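Local coordinates for protein folylpolyglutamate synthase/dihydrofolate synthase (Thermotoga maritima, PDB 1O5Z) that probably adds glutamate to dihydropteroate and to tetrahydrofolyl-polyglutamates, spending ATP as a magnesium-dependent ligase of the folylpolyglutamate synthase family, at residues Asn268-Ile273 and Leu336-Asn341; Met317-Gly322 and Glu412-Val417; His327-Leu332 and Leu361-Gly366; Leu347-Leu352 and Glu369-Thr374. All coordinates share one frame; numbering follows the deposited sequence.

Contact 1 (Asn268-Ile273 and Leu336-Asn341)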
loop_
_atom_site.group_PDB
_atom_site.type_symbol
_atom_site.label_atom_id
_atom_site.label_comp_id
_atom_site.label_asym_id
_atom_site.label_seq_id
_atom_site.Cartn_x
_atom_site.Cartn_y
_atom_site.Cartn_z
ATOM N N ASN A 268 -4.317 -2.826 -12.859
ATOM C CA ASN A 268 -5.457 -3.632 -13.283
ATOM C C ASN A 268 -6.358 -3.886 -12.132
ATOM O O ASN A 268 -5.930 -3.825 -10.999
ATOM C CB ASN A 268 -4.973 -4.912 -13.859
ATOM C CG ASN A 268 -4.164 -4.684 -15.085
ATOM O OD1 ASN A 268 -4.708 -4.310 -16.163
ATOM N ND2 ASN A 268 -2.845 -4.866 -14.949
ATOM N N GLY A 269 -7.625 -4.107 -12.426
ATOM C CA GLY A 269 -8.628 -4.256 -11.397
ATOM C C GLY A 269 -9.569 -3.064 -11.416
ATOM O O GLY A 269 -9.113 -1.901 -11.472
ATOM N N PRO A 270 -10.882 -3.332 -11.380
ATOM C CA PRO A 270 -11.901 -2.245 -11.437
ATOM C C PRO A 270 -12.018 -1.383 -10.141
ATOM O O PRO A 270 -12.381 -0.204 -10.221
ATOM C CB PRO A 270 -13.197 -2.988 -11.763
ATOM C CG PRO A 270 -12.771 -4.438 -12.029
ATOM C CD PRO A 270 -11.497 -4.672 -11.280
ATOM N N HIS A 271 -11.664 -1.946 -8.980
ATOM C CA HIS A 271 -11.480 -1.129 -7.758
ATOM C C HIS A 271 -10.450 -0.045 -7.944
ATOM O O HIS A 271 -10.528 0.958 -7.267
ATOM C CB HIS A 271 -11.057 -1.944 -6.529
ATOM C CG HIS A 271 -12.194 -2.646 -5.871
ATOM N ND1 HIS A 271 -13.329 -1.984 -5.452
ATOM C CD2 HIS A 271 -12.400 -3.959 -5.594
ATOM C CE1 HIS A 271 -14.188 -2.855 -4.941
ATOM N NE2 HIS A 271 -13.644 -4.060 -5.009
ATOM N N GLN A 272 -9.460 -0.265 -8.814
ATOM C CA GLN A 272 -8.425 0.731 -8.997
ATOM C C GLN A 272 -8.960 1.928 -9.760
ATOM O O GLN A 272 -8.443 3.052 -9.608
ATOM C CB GLN A 272 -7.180 0.162 -9.673
ATOM C CG GLN A 272 -6.498 -0.947 -8.909
ATOM C CD GLN A 272 -6.143 -0.595 -7.460
ATOM O OE1 GLN A 272 -6.092 -1.491 -6.631
ATOM N NE2 GLN A 272 -5.929 0.672 -7.151
ATOM N N ILE A 273 -10.003 1.717 -10.567
ATOM C CA ILE A 273 -10.571 2.831 -11.295
ATOM C C ILE A 273 -11.292 3.737 -10.287
ATOM O O ILE A 273 -11.225 4.992 -10.347
ATOM C CB ILE A 273 -11.419 2.340 -12.471
ATOM C CG1 ILE A 273 -10.490 1.945 -13.612
ATOM C CG2 ILE A 273 -12.369 3.433 -12.978
ATOM C CD1 ILE A 273 -11.138 1.047 -14.618
ATOM N N LEU A 336 -8.900 -12.297 -11.633
ATOM C CA LEU A 336 -8.517 -13.295 -12.645
ATOM C C LEU A 336 -9.568 -13.603 -13.687
ATOM O O LEU A 336 -9.227 -13.824 -14.832
ATOM C CB LEU A 336 -8.112 -14.606 -11.999
ATOM C CG LEU A 336 -6.813 -14.547 -11.247
ATOM C CD1 LEU A 336 -6.737 -15.739 -10.398
ATOM C CD2 LEU A 336 -5.629 -14.487 -12.219
ATOM N N LYS A 337 -10.840 -13.637 -13.307
ATOM C CA LYS A 337 -11.892 -13.965 -14.249
ATOM C C LYS A 337 -12.132 -12.823 -15.256
ATOM O O LYS A 337 -12.663 -13.033 -16.368
ATOM C CB LYS A 337 -13.188 -14.339 -13.505
ATOM C CG LYS A 337 -13.141 -15.581 -12.565
ATOM C CD LYS A 337 -14.539 -16.304 -12.542
ATOM C CE LYS A 337 -14.909 -17.091 -11.227
ATOM N NZ LYS A 337 -13.855 -18.046 -10.733
ATOM N N LEU A 338 -11.745 -11.616 -14.871
ATOM C CA LEU A 338 -11.941 -10.463 -15.727
ATOM C C LEU A 338 -10.881 -10.373 -16.787
ATOM O O LEU A 338 -11.164 -10.068 -17.922
ATOM C CB LEU A 338 -11.882 -9.178 -14.926
ATOM C CG LEU A 338 -13.136 -8.769 -14.177
ATOM C CD1 LEU A 338 -12.826 -7.511 -13.411
ATOM C CD2 LEU A 338 -14.325 -8.561 -15.127
ATOM N N TYR A 339 -9.652 -10.620 -16.405
ATOM C CA TYR A 339 -8.542 -10.308 -17.257
ATOM C C TYR A 339 -7.946 -11.534 -17.931
ATOM O O TYR A 339 -7.151 -11.398 -18.856
ATOM C CB TYR A 339 -7.470 -9.594 -16.427
ATOM C CG TYR A 339 -7.848 -8.165 -16.052
ATOM C CD1 TYR A 339 -8.294 -7.847 -14.782
ATOM C CD2 TYR A 339 -7.743 -7.127 -16.969
ATOM C CE1 TYR A 339 -8.618 -6.539 -14.441
ATOM C CE2 TYR A 339 -8.072 -5.837 -16.631
ATOM C CZ TYR A 339 -8.504 -5.542 -15.369
ATOM O OH TYR A 339 -8.842 -4.252 -15.030
ATOM N N PHE A 340 -8.317 -12.730 -17.476
ATOM C CA PHE A 340 -7.687 -13.978 -17.963
ATOM C C PHE A 340 -8.691 -15.034 -18.335
ATOM O O PHE A 340 -8.405 -16.215 -18.254
ATOM C CB PHE A 340 -6.737 -14.507 -16.902
ATOM C CG PHE A 340 -5.575 -13.615 -16.696
ATOM C CD1 PHE A 340 -4.482 -13.680 -17.557
ATOM C CD2 PHE A 340 -5.595 -12.646 -15.707
ATOM C CE1 PHE A 340 -3.386 -12.826 -17.384
ATOM C CE2 PHE A 340 -4.526 -11.803 -15.534
ATOM C CZ PHE A 340 -3.405 -11.893 -16.371
ATOM N N ASN A 341 -9.858 -14.597 -18.766
ATOM C CA ASN A 341 -10.985 -15.495 -18.913
ATOM C C ASN A 341 -10.676 -16.784 -19.725
ATOM O O ASN A 341 -10.805 -17.931 -19.209
ATOM C CB ASN A 341 -12.137 -14.741 -19.514
ATOM C CG ASN A 341 -13.394 -15.559 -19.537
ATOM O OD1 ASN A 341 -13.730 -16.194 -18.551
ATOM N ND2 ASN A 341 -14.101 -15.548 -20.661
#
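Y339 and G269 meet where two globular parts of a Mur-type ligase touch: 268-273 belongs to the Mur ligase middle region, of the P-loop NTPase type, and 336-341 to the glutamate ligase region. The backbone N of G269 donates to Y339 OH over 2.9 Å in a nearly straight bond (166° at the hydrogen). The ring reaches across from the last turn of helix 326-339, its CG anti to the carbonyl carbon (chi1 -72°). N268 CB makes a CH-pi contact over one face of the ring, 4.2 Å from its centroid and displaced toward the rim, while the amide plane of N268 stands 70° from the ring plane. G269 adopts a positive phi at which a CB would be jammed against the carbonyl O of N268. This inner part is close-knit, since Y339 OH also bonds to N250 OD1 and N268 OD1 to the backbone N of H248. The solvent side is sparse: with L338 exposed and P270 partly so, it rests on a single close pair, P270 CG and L338 CD1, tip to tip at 3.4 Å. A phenylalanine in place of Y339 would probably leave the N-H of G269 and N250 without this shared partner. A single phenolic oxygen thus ties together a backbone amide and an asparagine of the middle region, implying a junction that combines hydrogen bonds and a CH-pi contact in a small area.

Contact 2 (Met317-Gly322 and Glu412-Val417)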
loop_
_atom_site.group_PDB
_atom_site.type_symbol
_atom_site.label_atom_id
_atom_site.label_comp_id
_atom_site.label_asym_id
_atom_site.label_seq_id
_atom_site.Cartn_x
_atom_site.Cartn_y
_atom_site.Cartn_z
ATOM N N MET A 317 3.732 -13.976 -18.318
ATOM C CA MET A 317 3.000 -13.141 -17.385
ATOM C C MET A 317 3.032 -13.750 -16.041
ATOM O O MET A 317 2.868 -14.958 -15.917
ATOM C CB MET A 317 1.541 -13.030 -17.711
ATOM C CG MET A 317 1.279 -12.610 -19.059
ATOM S SD MET A 317 -0.065 -11.421 -19.015
ATOM C CE MET A 317 0.995 -9.962 -18.815
ATOM N N TYR A 318 3.169 -12.872 -15.057
ATOM C CA TYR A 318 3.049 -13.183 -13.648
ATOM C C TYR A 318 1.976 -12.322 -13.027
ATOM O O TYR A 318 1.974 -11.125 -13.201
ATOM C CB TYR A 318 4.356 -12.889 -12.948
ATOM C CG TYR A 318 5.426 -13.797 -13.410
ATOM C CD1 TYR A 318 6.271 -13.434 -14.444
ATOM C CD2 TYR A 318 5.575 -15.025 -12.831
ATOM C CE1 TYR A 318 7.232 -14.293 -14.892
ATOM C CE2 TYR A 318 6.542 -15.905 -13.261
ATOM C CZ TYR A 318 7.370 -15.537 -14.279
ATOM O OH TYR A 318 8.300 -16.439 -14.703
ATOM N N ILE A 319 1.061 -12.946 -12.301
ATOM C CA ILE A 319 0.071 -12.226 -11.533
ATOM C C ILE A 319 0.556 -12.304 -10.091
ATOM O O ILE A 319 0.494 -13.348 -9.474
ATOM C CB ILE A 319 -1.327 -12.831 -11.721
ATOM C CG1 ILE A 319 -1.715 -12.809 -13.210
ATOM C CG2 ILE A 319 -2.362 -12.011 -10.941
ATOM C CD1 ILE A 319 -1.349 -14.043 -14.051
ATOM N N LEU A 320 1.092 -11.188 -9.603
ATOM C CA LEU A 320 1.634 -11.112 -8.269
ATOM C C LEU A 320 0.534 -10.537 -7.418
ATOM O O LEU A 320 0.135 -9.393 -7.590
ATOM C CB LEU A 320 2.881 -10.210 -8.225
ATOM C CG LEU A 320 3.996 -10.597 -9.238
ATOM C CD1 LEU A 320 5.113 -9.553 -9.315
ATOM C CD2 LEU A 320 4.533 -11.960 -8.953
ATOM N N ASP A 321 0.031 -11.343 -6.493
ATOM C CA ASP A 321 -0.950 -10.861 -5.581
ATOM C C ASP A 321 -0.710 -11.428 -4.221
ATOM O O ASP A 321 -0.720 -12.651 -4.043
ATOM C CB ASP A 321 -2.339 -11.229 -6.066
ATOM C CG ASP A 321 -3.424 -10.482 -5.315
ATOM O OD1 ASP A 321 -4.077 -9.612 -5.950
ATOM O OD2 ASP A 321 -3.700 -10.699 -4.101
ATOM N N GLY A 322 -0.551 -10.538 -3.255
ATOM C CA GLY A 322 -0.255 -10.932 -1.904
ATOM C C GLY A 322 -1.403 -11.495 -1.088
ATOM O O GLY A 322 -1.213 -11.686 0.113
ATOM N N GLU A 412 5.197 -22.300 -17.771
ATOM C CA GLU A 412 5.058 -21.779 -19.120
ATOM C C GLU A 412 3.861 -20.823 -19.183
ATOM O O GLU A 412 3.907 -19.795 -19.884
ATOM C CB GLU A 412 4.774 -22.926 -20.086
ATOM C CG GLU A 412 5.663 -24.139 -19.900
ATOM C CD GLU A 412 7.046 -23.953 -20.509
ATOM O OE1 GLU A 412 7.693 -22.903 -20.276
ATOM O OE2 GLU A 412 7.494 -24.873 -21.231
ATOM N N ARG A 413 2.791 -21.196 -18.462
ATOM C CA ARG A 413 1.547 -20.481 -18.462
ATOM C C ARG A 413 1.669 -19.225 -17.672
ATOM O O ARG A 413 2.539 -19.098 -16.833
ATOM C CB ARG A 413 0.442 -21.317 -17.834
ATOM C CG ARG A 413 0.088 -22.590 -18.580
ATOM C CD ARG A 413 -0.755 -23.529 -17.695
ATOM N NE ARG A 413 -1.146 -24.781 -18.319
ATOM C CZ ARG A 413 -0.658 -25.989 -18.020
ATOM N NH1 ARG A 413 0.277 -26.176 -17.102
ATOM N NH2 ARG A 413 -1.126 -27.046 -18.664
ATOM N N ALA A 414 0.779 -18.289 -17.958
ATOM C CA ALA A 414 0.554 -17.177 -17.068
ATOM C C ALA A 414 0.403 -17.696 -15.598
ATOM O O ALA A 414 -0.427 -18.582 -15.310
ATOM C CB ALA A 414 -0.671 -16.379 -17.537
ATOM N N THR A 415 1.249 -17.170 -14.696
ATOM C CA THR A 415 1.449 -17.759 -13.371
ATOM C C THR A 415 1.020 -16.791 -12.299
ATOM O O THR A 415 1.488 -15.656 -12.277
ATOM C CB THR A 415 2.907 -18.107 -13.173
ATOM O OG1 THR A 415 3.269 -19.138 -14.083
ATOM C CG2 THR A 415 3.149 -18.737 -11.805
ATOM N N VAL A 416 0.140 -17.256 -11.412
ATOM C CA VAL A 416 -0.337 -16.519 -10.268
ATOM C C VAL A 416 0.539 -16.917 -9.081
ATOM O O VAL A 416 0.588 -18.066 -8.706
ATOM C CB VAL A 416 -1.811 -16.846 -9.947
ATOM C CG1 VAL A 416 -2.230 -16.164 -8.639
ATOM C CG2 VAL A 416 -2.737 -16.455 -11.100
ATOM N N VAL A 417 1.237 -15.936 -8.506
ATOM C CA VAL A 417 2.050 -16.128 -7.327
ATOM C C VAL A 417 1.324 -15.462 -6.144
ATOM O O VAL A 417 1.161 -14.252 -6.087
ATOM C CB VAL A 417 3.468 -15.520 -7.538
ATOM C CG1 VAL A 417 4.329 -15.728 -6.303
ATOM C CG2 VAL A 417 4.143 -16.142 -8.743
#
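I319 and T415 share the shortest of four backbone bonds that join two parallel strands: I319 N donates to T415 O at 2.7 Å. T415 N reaches M317 O at 3.0 Å, V417 N reaches I319 O at 2.9 Å, and D321 N reaches V417 O at 3.1 Å, so the donors come from either strand in turn, as expected of parallel pairing. The carbonyls of M317, T415 and I319 each take a weaker CA-H...O contact as well, that of Y318 CA with T415 O being 3.2 Å. T415 OG1 turns back to R413 O, just before the strand, and also bonds to T411 OG1. Packing follows the register. On one side of the sheet Y318 lies alongside T415, with its CD2 nearest T415 CB, and offers a ring edge to V417 CG2; L320 CD2 rests 4.0 Å from V417 CB. On the reverse side I319 CB meets V416 CG2 at 3.9 Å, and I319 CD1, placed by an unusual chi2 of 91°, lies near the T415 carbonyl and A414 CB. The short strand axes differ by only 20°. In the six-stranded, mostly parallel sheet of the glutamate ligase (C-terminal Mur ligase) domain, 316-320 is flanked beyond this pair by antiparallel strand 309-313 and 414-418 by parallel strand 345-349; helix 421-433 covers the Y318, L320 and V417 side, and helix 326-339 covers I319 and V416.

Contact 3 (His327-Leu332 and Leu361-Gly366)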
loop_
_atom_site.group_PDB
_atom_site.type_symbol
_atom_site.label_atom_id
_atom_site.label_comp_id
_atom_site.label_asym_id
_atom_site.label_seq_id
_atom_site.Cartn_x
_atom_site.Cartn_y
_atom_site.Cartn_z
ATOM N N HIS A 327 -10.886 -13.957 2.089
ATOM C CA HIS A 327 -11.387 -12.774 1.426
ATOM C C HIS A 327 -10.500 -12.266 0.274
ATOM O O HIS A 327 -10.975 -12.083 -0.842
ATOM C CB HIS A 327 -11.579 -11.650 2.431
ATOM C CG HIS A 327 -12.254 -10.443 1.842
ATOM N ND1 HIS A 327 -11.554 -9.337 1.392
ATOM C CD2 HIS A 327 -13.562 -10.188 1.584
ATOM C CE1 HIS A 327 -12.406 -8.447 0.908
ATOM N NE2 HIS A 327 -13.631 -8.935 1.018
ATOM N N GLY A 328 -9.220 -12.038 0.546
ATOM C CA GLY A 328 -8.290 -11.572 -0.474
ATOM C C GLY A 328 -8.146 -12.516 -1.657
ATOM O O GLY A 328 -8.010 -12.094 -2.809
ATOM N N ALA A 329 -8.123 -13.803 -1.363
ATOM C CA ALA A 329 -8.057 -14.838 -2.382
ATOM C C ALA A 329 -9.301 -14.823 -3.308
ATOM O O ALA A 329 -9.217 -14.888 -4.516
ATOM C CB ALA A 329 -7.934 -16.163 -1.700
ATOM N N GLU A 330 -10.462 -14.720 -2.705
ATOM C CA GLU A 330 -11.715 -14.595 -3.439
ATOM C C GLU A 330 -11.677 -13.375 -4.372
ATOM O O GLU A 330 -12.138 -13.454 -5.496
ATOM C CB GLU A 330 -12.860 -14.485 -2.434
ATOM C CG GLU A 330 -14.274 -14.538 -3.006
ATOM C CD GLU A 330 -14.785 -15.963 -3.128
ATOM O OE1 GLU A 330 -14.162 -16.741 -3.921
ATOM O OE2 GLU A 330 -15.779 -16.298 -2.416
ATOM N N SER A 331 -11.141 -12.253 -3.907
ATOM C CA SER A 331 -10.959 -11.070 -4.769
ATOM C C SER A 331 -9.996 -11.313 -5.911
ATOM O O SER A 331 -10.171 -10.783 -7.006
ATOM C CB SER A 331 -10.369 -9.898 -3.987
ATOM O OG SER A 331 -11.315 -9.439 -3.086
ATOM N N LEU A 332 -8.943 -12.062 -5.626
ATOM C CA LEU A 332 -7.980 -12.370 -6.634
ATOM C C LEU A 332 -8.684 -13.084 -7.769
ATOM O O LEU A 332 -8.516 -12.729 -8.906
ATOM C CB LEU A 332 -6.842 -13.230 -6.059
ATOM C CG LEU A 332 -5.854 -13.722 -7.114
ATOM C CD1 LEU A 332 -5.268 -12.483 -7.807
ATOM C CD2 LEU A 332 -4.779 -14.563 -6.522
ATOM N N LEU A 361 -7.118 -21.932 0.073
ATOM C CA LEU A 361 -6.903 -22.891 -1.039
ATOM C C LEU A 361 -8.197 -23.201 -1.790
ATOM O O LEU A 361 -8.222 -23.381 -3.011
ATOM C CB LEU A 361 -6.291 -24.216 -0.517
ATOM C CG LEU A 361 -4.855 -24.162 -0.019
ATOM C CD1 LEU A 361 -4.405 -25.416 0.755
ATOM C CD2 LEU A 361 -3.957 -23.918 -1.186
ATOM N N ARG A 362 -9.271 -23.236 -1.033
ATOM C CA ARG A 362 -10.576 -23.533 -1.553
ATOM C C ARG A 362 -11.087 -22.516 -2.535
ATOM O O ARG A 362 -11.926 -22.831 -3.365
ATOM C CB ARG A 362 -11.539 -23.568 -0.403
ATOM C CG ARG A 362 -11.314 -24.728 0.562
ATOM C CD ARG A 362 -12.126 -24.640 1.845
ATOM N NE ARG A 362 -13.363 -25.404 1.773
ATOM C CZ ARG A 362 -13.467 -26.678 2.136
ATOM N NH1 ARG A 362 -12.421 -27.364 2.599
ATOM N NH2 ARG A 362 -14.619 -27.295 2.042
ATOM N N LYS A 363 -10.604 -21.282 -2.438
ATOM C CA LYS A 363 -11.005 -20.231 -3.391
ATOM C C LYS A 363 -10.522 -20.560 -4.806
ATOM O O LYS A 363 -11.165 -20.209 -5.803
ATOM C CB LYS A 363 -10.472 -18.857 -2.945
ATOM C CG LYS A 363 -10.942 -18.404 -1.554
ATOM C CD LYS A 363 -12.453 -18.586 -1.337
ATOM C CE LYS A 363 -12.853 -18.129 0.056
ATOM N NZ LYS A 363 -14.304 -18.144 0.272
ATOM N N TYR A 364 -9.405 -21.283 -4.861
ATOM C CA TYR A 364 -8.676 -21.500 -6.091
ATOM C C TYR A 364 -9.015 -22.758 -6.842
ATOM O O TYR A 364 -8.373 -23.054 -7.865
ATOM C CB TYR A 364 -7.177 -21.480 -5.790
ATOM C CG TYR A 364 -6.744 -20.156 -5.283
ATOM C CD1 TYR A 364 -5.973 -20.056 -4.149
ATOM C CD2 TYR A 364 -7.148 -18.987 -5.913
ATOM C CE1 TYR A 364 -5.597 -18.854 -3.661
ATOM C CE2 TYR A 364 -6.770 -17.762 -5.428
ATOM C CZ TYR A 364 -5.985 -17.701 -4.298
ATOM O OH TYR A 364 -5.574 -16.480 -3.805
ATOM N N THR A 365 -10.034 -23.478 -6.385
ATOM C CA THR A 365 -10.443 -24.683 -7.065
ATOM C C THR A 365 -11.068 -24.335 -8.411
ATOM O O THR A 365 -11.739 -23.323 -8.545
ATOM C CB THR A 365 -11.410 -25.581 -6.170
ATOM O OG1 THR A 365 -12.677 -24.923 -5.885
ATOM C CG2 THR A 365 -10.769 -25.861 -4.805
ATOM N N GLY A 366 -10.842 -25.175 -9.412
ATOM C CA GLY A 366 -11.529 -25.020 -10.688
ATOM C C GLY A 366 -10.974 -23.928 -11.576
ATOM O O GLY A 366 -11.596 -23.593 -12.573
HETATM O O HOH W 1 -13.358 -18.605 -5.785
#
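K363 packs its side chain against A329 and E330 of helix 326-339, and each part of it finds a different neighbour. CB and CG rest on the methyl of A329, CG at 3.8 Å from A329 CB; a bend at chi2 (-47°) then places CD, which lies 3.6 Å from E330 OE1. At the tip, NZ forms a rather long salt bridge of 3.6 Å with E330 OE2, the two side chains crossing at about a right angle. A water near both E330 OE1 and K363 O may bridge them. Segment 361-366 lies between helix 357-361 and strand 370-373 in a beta-alpha-beta unit, and the contact sets it against the helix that follows strand 316-320. Deeper in, Y364 OH is wedged between A329 CB, at 3.2 Å, and L332 CD2, at 3.4 Å. An alanine in place of Y364 would probably open a gap beside A329 and L332. The L332 side chain continues inward to V416 and T418 of strand 414-418.

Contact 4 (Leu347-Leu352 and Glu369-Thr374)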
loop_
_atom_site.group_PDB
_atom_site.type_symbol
_atom_site.label_atom_id
_atom_site.label_comp_id
_atom_site.label_asym_id
_atom_site.label_seq_id
_atom_site.Cartn_x
_atom_site.Cartn_y
_atom_site.Cartn_z
ATOM N N LEU A 347 -0.564 -21.835 -10.777
ATOM C CA LEU A 347 -0.604 -21.248 -9.460
ATOM C C LEU A 347 0.652 -21.673 -8.780
ATOM O O LEU A 347 0.932 -22.869 -8.718
ATOM C CB LEU A 347 -1.737 -21.839 -8.636
ATOM C CG LEU A 347 -1.889 -21.379 -7.187
ATOM C CD1 LEU A 347 -2.050 -19.859 -7.056
ATOM C CD2 LEU A 347 -3.123 -22.063 -6.681
ATOM N N VAL A 348 1.369 -20.690 -8.244
ATOM C CA VAL A 348 2.436 -20.935 -7.305
ATOM C C VAL A 348 1.957 -20.332 -5.989
ATOM O O VAL A 348 1.771 -19.116 -5.890
ATOM C CB VAL A 348 3.763 -20.343 -7.798
ATOM C CG1 VAL A 348 4.898 -20.574 -6.776
ATOM C CG2 VAL A 348 4.112 -20.938 -9.193
ATOM N N ILE A 349 1.729 -21.214 -4.999
ATOM C CA ILE A 349 1.155 -20.835 -3.712
ATOM C C ILE A 349 2.005 -21.263 -2.474
ATOM O O ILE A 349 2.508 -22.371 -2.383
ATOM C CB ILE A 349 -0.342 -21.264 -3.647
ATOM C CG1 ILE A 349 -1.073 -20.588 -2.473
ATOM C CG2 ILE A 349 -0.512 -22.791 -3.650
ATOM C CD1 ILE A 349 -2.535 -20.488 -2.698
ATOM N N GLY A 350 2.244 -20.303 -1.587
ATOM C CA GLY A 350 2.894 -20.573 -0.311
ATOM C C GLY A 350 2.113 -19.806 0.728
ATOM O O GLY A 350 1.850 -18.631 0.556
ATOM N N ILE A 351 1.697 -20.471 1.779
ATOM C CA ILE A 351 0.959 -19.815 2.816
ATOM C C ILE A 351 1.601 -20.192 4.118
ATOM O O ILE A 351 1.957 -21.345 4.295
ATOM C CB ILE A 351 -0.530 -20.276 2.846
ATOM C CG1 ILE A 351 -1.143 -20.310 1.453
ATOM C CG2 ILE A 351 -1.376 -19.363 3.772
ATOM C CD1 ILE A 351 -2.450 -20.975 1.431
ATOM N N LEU A 352 1.720 -19.225 5.022
ATOM C CA LEU A 352 2.137 -19.507 6.385
ATOM C C LEU A 352 1.010 -20.197 7.160
ATOM O O LEU A 352 -0.177 -20.152 6.785
ATOM C CB LEU A 352 2.597 -18.225 7.088
ATOM C CG LEU A 352 3.687 -17.443 6.346
ATOM C CD1 LEU A 352 3.930 -16.083 6.964
ATOM C CD2 LEU A 352 4.952 -18.243 6.319
ATOM N N GLU A 369 -4.728 -24.767 -14.270
ATOM C CA GLU A 369 -4.366 -25.921 -15.000
ATOM C C GLU A 369 -3.272 -26.642 -14.219
ATOM O O GLU A 369 -2.999 -27.772 -14.469
ATOM C CB GLU A 369 -3.804 -25.451 -16.325
ATOM C CG GLU A 369 -4.047 -26.352 -17.488
ATOM C CD GLU A 369 -5.454 -26.255 -17.945
ATOM O OE1 GLU A 369 -5.874 -27.175 -18.672
ATOM O OE2 GLU A 369 -6.115 -25.260 -17.561
ATOM N N ARG A 370 -2.608 -25.963 -13.306
ATOM C CA ARG A 370 -1.447 -26.515 -12.658
ATOM C C ARG A 370 -1.244 -25.786 -11.350
ATOM O O ARG A 370 -1.356 -24.545 -11.300
ATOM C CB ARG A 370 -0.227 -26.323 -13.547
ATOM C CG ARG A 370 1.049 -26.935 -13.016
ATOM C CD ARG A 370 2.207 -26.731 -13.945
ATOM N NE ARG A 370 3.458 -27.225 -13.368
ATOM C CZ ARG A 370 4.645 -26.837 -13.769
ATOM N NH1 ARG A 370 4.756 -25.931 -14.712
ATOM N NH2 ARG A 370 5.738 -27.328 -13.202
ATOM N N VAL A 371 -0.998 -26.565 -10.295
ATOM C CA VAL A 371 -0.856 -26.050 -8.960
ATOM C C VAL A 371 0.461 -26.550 -8.387
ATOM O O VAL A 371 0.772 -27.745 -8.389
ATOM C CB VAL A 371 -2.056 -26.402 -8.048
ATOM C CG1 VAL A 371 -1.864 -25.844 -6.624
ATOM C CG2 VAL A 371 -3.367 -25.879 -8.651
ATOM N N ILE A 372 1.244 -25.577 -7.950
ATOM C CA ILE A 372 2.531 -25.778 -7.358
ATOM C C ILE A 372 2.507 -25.100 -5.986
ATOM O O ILE A 372 2.303 -23.920 -5.893
ATOM C CB ILE A 372 3.616 -25.120 -8.206
ATOM C CG1 ILE A 372 3.587 -25.657 -9.637
ATOM C CG2 ILE A 372 4.975 -25.316 -7.540
ATOM C CD1 ILE A 372 4.480 -24.865 -10.565
ATOM N N VAL A 373 2.711 -25.888 -4.936
ATOM C CA VAL A 373 2.829 -25.400 -3.595
ATOM C C VAL A 373 4.325 -25.215 -3.398
ATOM O O VAL A 373 5.134 -26.061 -3.789
ATOM C CB VAL A 373 2.305 -26.434 -2.563
ATOM C CG1 VAL A 373 2.380 -25.873 -1.155
ATOM C CG2 VAL A 373 0.857 -26.852 -2.901
ATOM N N THR A 374 4.680 -24.121 -2.756
ATOM C CA THR A 374 6.080 -23.773 -2.541
ATOM C C THR A 374 6.266 -23.313 -1.123
ATOM O O THR A 374 5.282 -23.104 -0.420
ATOM C CB THR A 374 6.481 -22.693 -3.548
ATOM O OG1 THR A 374 7.889 -22.600 -3.555
ATOM C CG2 THR A 374 5.979 -21.307 -3.175
HETATM O O HOH W 2 4.458 -22.387 2.096
#
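L347 is bonded to the neighbouring strand through both its backbone polar atoms: its N donates to R370 O at 2.9 Å and its O accepts from I372 N at 2.8 Å. Further along, I349 N binds I372 O and T374 N binds I349 O, the latter at 2.8 Å. A second set of contacts is made by carbon donors, V348 CA approaching I372 O and V373 CA approaching I349 O. Apolar packing divides between the two faces. L347 CD2 lies alongside V371 CG1 at 4.0 Å, with I349 and V373 on the same side; on the reverse, V348 CG2 accompanies I372 CD1, and V348 CG1 meets T374 CG2 at 3.8 Å. T374 OG1 is anti to the backbone N (chi1 -166°), where it bonds to I401 O. At G350 an added CB would come about 3.1 Å from T374 O. T374 O accepts from a water at 2.7 Å; that water's bond to I351 O is weak, and R357 serves this oxygen. R370 also reaches beyond the pair: NE is salt-bridged to E399 and NH1 bonds to S410 O, while I372 CD1 sits 3.6 Å above the guanidinium plane, toward its rim. In chain order, strand 345-349, helix 357-361 and strand 370-373 form a beta-alpha-beta unit. Its paired strands carry apolar side chains on both faces, and the chemistry implies that the polar groups of R370 and T374 are satisfied by partners outside the pair.

Contacts 2 and 4 belong to one six-stranded sheet, with centres about 10 Å apart; V348 N and V416 O, 2.8 Å apart, probably join them by a hydrogen bond. An unidentified bound molecule, probably from the crystallisation liquor, comes within about 4 Å of the Y318 side chain in contact 2. Contact 3 lies on the side of that sheet bearing I319 and V416, with its centre about 14 Å from that of contact 2 and about 12 Å from that of contact 4, and Y364 CE1 packs on I349 CD1 at 3.6 Å. Contact 1 uses the far end of the same helix 326-339 and touches contact 2 through L336 and F340. Of the four, it alone joins the middle region to the glutamate ligase region; in Mur-type ligases the active site generally lies between such regions.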